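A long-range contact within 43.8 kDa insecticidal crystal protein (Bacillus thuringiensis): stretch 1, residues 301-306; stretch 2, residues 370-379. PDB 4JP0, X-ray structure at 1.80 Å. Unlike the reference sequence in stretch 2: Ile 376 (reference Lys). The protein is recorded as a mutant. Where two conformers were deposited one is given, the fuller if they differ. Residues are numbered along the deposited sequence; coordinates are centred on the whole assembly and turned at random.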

# COMPACT_ATOMS: atom_id res chain seq x y z
N ASN A 301 -15.60 38.81 6.96
CA ASN A 301 -16.80 38.95 7.80
C ASN A 301 -17.49 40.29 7.52
O ASN A 301 -17.23 41.30 8.21
CB ASN A 301 -16.51 38.87 9.28
CG ASN A 301 -17.72 39.23 10.12
OD1 ASN A 301 -18.84 38.97 9.71
ND2 ASN A 301 -17.51 39.83 11.27
N PRO A 302 -18.39 40.29 6.56
CA PRO A 302 -19.06 41.51 6.11
C PRO A 302 -20.28 41.84 6.93
O PRO A 302 -21.16 42.52 6.42
CB PRO A 302 -19.53 41.15 4.69
CG PRO A 302 -19.41 39.68 4.56
CD PRO A 302 -18.86 39.09 5.84
N THR A 303 -20.36 41.37 8.17
CA THR A 303 -21.56 41.62 8.94
C THR A 303 -21.24 42.53 10.12
O THR A 303 -20.09 42.77 10.42
CB THR A 303 -22.10 40.31 9.50
OG1 THR A 303 -21.26 39.90 10.58
CG2 THR A 303 -21.95 39.17 8.47
N ASP A 304 -22.26 43.00 10.82
CA ASP A 304 -22.08 43.88 11.96
C ASP A 304 -21.92 43.15 13.29
O ASP A 304 -21.92 43.74 14.32
CB ASP A 304 -23.23 44.94 11.97
CG ASP A 304 -23.20 45.89 13.16
OD1 ASP A 304 -23.42 45.47 14.26
OD2 ASP A 304 -23.08 47.10 13.02
N GLN A 305 -21.74 41.83 13.24
CA GLN A 305 -21.49 41.05 14.45
C GLN A 305 -20.11 40.38 14.37
O GLN A 305 -19.54 40.22 13.30
CB GLN A 305 -22.53 39.92 14.63
CG GLN A 305 -23.96 40.35 14.96
CD GLN A 305 -24.75 40.84 13.74
OE1 GLN A 305 -24.82 40.14 12.72
NE2 GLN A 305 -25.34 42.02 13.86
N SER A 306 -19.60 39.95 15.51
CA SER A 306 -18.30 39.28 15.51
C SER A 306 -18.47 37.86 15.00
O SER A 306 -19.58 37.36 14.96
CB SER A 306 -17.70 39.27 16.91
OG SER A 306 -18.14 38.13 17.64
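Stretch 2, residues 370-379: IPKSTLIKLK

This is a small, mixed contact in which the first turns of a helix lay one face against an irregular loop, held by a single direct side-chain hydrogen bond, one bridging water and a short run of methyl packing, with 301 Å² buried in all.

Stretch 2 enters as loop at Ile 370, and Pro 371 takes the N-cap position; the helix runs from Lys 372 through Lys 379 and continues beyond. Its phi and psi values stay close to -60° and -40°, and the i to i+4 ladder begins at once, with Leu 375 N 2.9 Å from Pro 371 O, and it includes Leu 378 N at 2.7 Å from Thr 374 O. Stretch 1 offers no helix to pack against and has no axis to define a crossing angle, but a direction can still be read from the pairing. Pro 302 has Leu 378 as its nearest neighbour by CA, at 7.0 Å between the two CA atoms, while the CA atoms of Thr 303 and Thr 374 come to 5.8 Å; Gln 305 reaches Thr 374 and Pro 371. As the loop advances, its partners step back toward the start of the helix, so the two chains run in roughly opposite senses.

The helical spacing selects the partners. Pro 371, Thr 374, Lys 377 and Leu 378 recur every three or four residues and so fall along one side, whereas Leu 375 directs its CA-to-CB bond away and Ile 376, which differs from the reference sequence, is out of reach of the loop.

Thr 374 is at the centre of the arrangement. With chi1 at m, Thr 374 OG1 donates to Gln 305 OE1 at 2.6 Å, a short hydrogen bond, and Thr 374 CG2 lies 3.5 Å from Thr 303 CB. Thr 374 OG1 also accepts from water 1 at 2.9 Å, and that water accepts from Asp 304 N at 2.8 Å, so one hydroxyl ties the helix to both a loop side chain and the loop backbone. The Gln 305 side chain is bent, with chi1 at m and chi2 at p, and Gln 305 OE1 also rests 3.8 Å from Pro 371 CD.

Further along the helix the methyl packing continues. Thr 303 CG2 meets Leu 378 CD2 at 3.8 Å; the CA-to-CB bond of Leu 378 points sideways, yet the end of its side chain comes nearer the loop. At the margin, Lys 377 CD comes within 3.7 Å of Pro 302 O.

The loop is braced from within. Asn 301 OD1 accepts from Thr 303 OG1 at 2.7 Å and from Thr 303 N at 3.2 Å, while Asn 301 ND2 donates to Gln 305 O at 2.9 Å. For a designer the lesson is economy: here one threonine in the first helical turn serves polar and apolar partners together, facing a loop that is also internally bonded.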

# COMPACT_ATOMS: atom_id res chain seq x y z
N ILE A 370 -28.99 34.57 13.67
CA ILE A 370 -28.46 35.68 12.88
C ILE A 370 -29.57 36.67 12.47
O ILE A 370 -30.57 36.25 11.90
CB ILE A 370 -27.74 35.12 11.66
CG1 ILE A 370 -26.57 34.22 12.11
CG2 ILE A 370 -27.23 36.21 10.78
CD1 ILE A 370 -25.97 33.42 10.93
N PRO A 371 -29.40 37.96 12.75
CA PRO A 371 -30.43 38.98 12.45
C PRO A 371 -30.78 39.09 10.96
O PRO A 371 -29.91 38.89 10.12
CB PRO A 371 -29.79 40.30 12.93
CG PRO A 371 -28.67 39.90 13.84
CD PRO A 371 -28.20 38.54 13.39
N LYS A 372 -32.02 39.46 10.64
CA LYS A 372 -32.42 39.55 9.25
C LYS A 372 -31.55 40.51 8.44
O LYS A 372 -31.16 40.20 7.31
CB LYS A 372 -33.89 39.91 9.13
CG LYS A 372 -34.38 40.13 7.70
CD LYS A 372 -35.87 40.44 7.67
CE LYS A 372 -36.43 40.38 6.24
NZ LYS A 372 -37.94 40.65 6.14
N SER A 373 -31.21 41.66 9.01
CA SER A 373 -30.40 42.60 8.24
C SER A 373 -29.08 41.91 7.88
O SER A 373 -28.59 42.05 6.77
CB SER A 373 -30.15 43.90 9.01
OG SER A 373 -29.42 43.63 10.20
N THR A 374 -28.52 41.14 8.80
CA THR A 374 -27.26 40.46 8.51
C THR A 374 -27.45 39.41 7.44
O THR A 374 -26.58 39.22 6.59
CB THR A 374 -26.70 39.81 9.76
OG1 THR A 374 -26.31 40.83 10.69
CG2 THR A 374 -25.41 39.08 9.44
N LEU A 375 -28.57 38.69 7.53
CA LEU A 375 -28.89 37.66 6.54
C LEU A 375 -28.90 38.28 5.14
O LEU A 375 -28.42 37.70 4.17
CB LEU A 375 -30.23 37.02 6.86
CG LEU A 375 -30.22 36.10 8.06
CD1 LEU A 375 -31.61 35.54 8.28
CD2 LEU A 375 -29.18 34.98 7.93
N ILE A 376 -29.46 39.48 5.04
CA ILE A 376 -29.48 40.16 3.77
C ILE A 376 -28.07 40.60 3.33
O ILE A 376 -27.69 40.41 2.17
CB ILE A 376 -30.43 41.32 3.83
CG1 ILE A 376 -31.86 40.78 4.06
CG2 ILE A 376 -30.31 42.16 2.56
CD1 ILE A 376 -32.91 41.88 4.20
N LYS A 377 -27.30 41.17 4.26
CA LYS A 377 -25.92 41.55 3.96
C LYS A 377 -25.16 40.33 3.47
O LYS A 377 -24.39 40.42 2.52
CB LYS A 377 -25.20 42.11 5.19
CG LYS A 377 -25.57 43.54 5.56
CD LYS A 377 -24.45 44.20 6.38
CE LYS A 377 -24.86 45.59 6.89
NZ LYS A 377 -23.83 46.66 6.66
N LEU A 378 -25.36 39.20 4.14
CA LEU A 378 -24.66 37.97 3.80
C LEU A 378 -24.93 37.59 2.35
O LEU A 378 -23.99 37.34 1.58
CB LEU A 378 -25.07 36.83 4.73
CG LEU A 378 -24.36 36.89 6.08
CD1 LEU A 378 -25.01 35.97 7.09
CD2 LEU A 378 -22.89 36.55 5.89
N LYS A 379 -26.21 37.55 2.01
CA LYS A 379 -26.64 37.25 0.66
C LYS A 379 -26.00 38.21 -0.34
O LYS A 379 -25.70 37.84 -1.47
CB LYS A 379 -28.16 37.36 0.53
CG LYS A 379 -28.69 36.79 -0.79
CD LYS A 379 -29.67 37.73 -1.45
CE LYS A 379 -30.14 37.20 -2.79
NZ LYS A 379 -30.77 38.29 -3.60
O HOH W 1 -24.68 42.74 9.34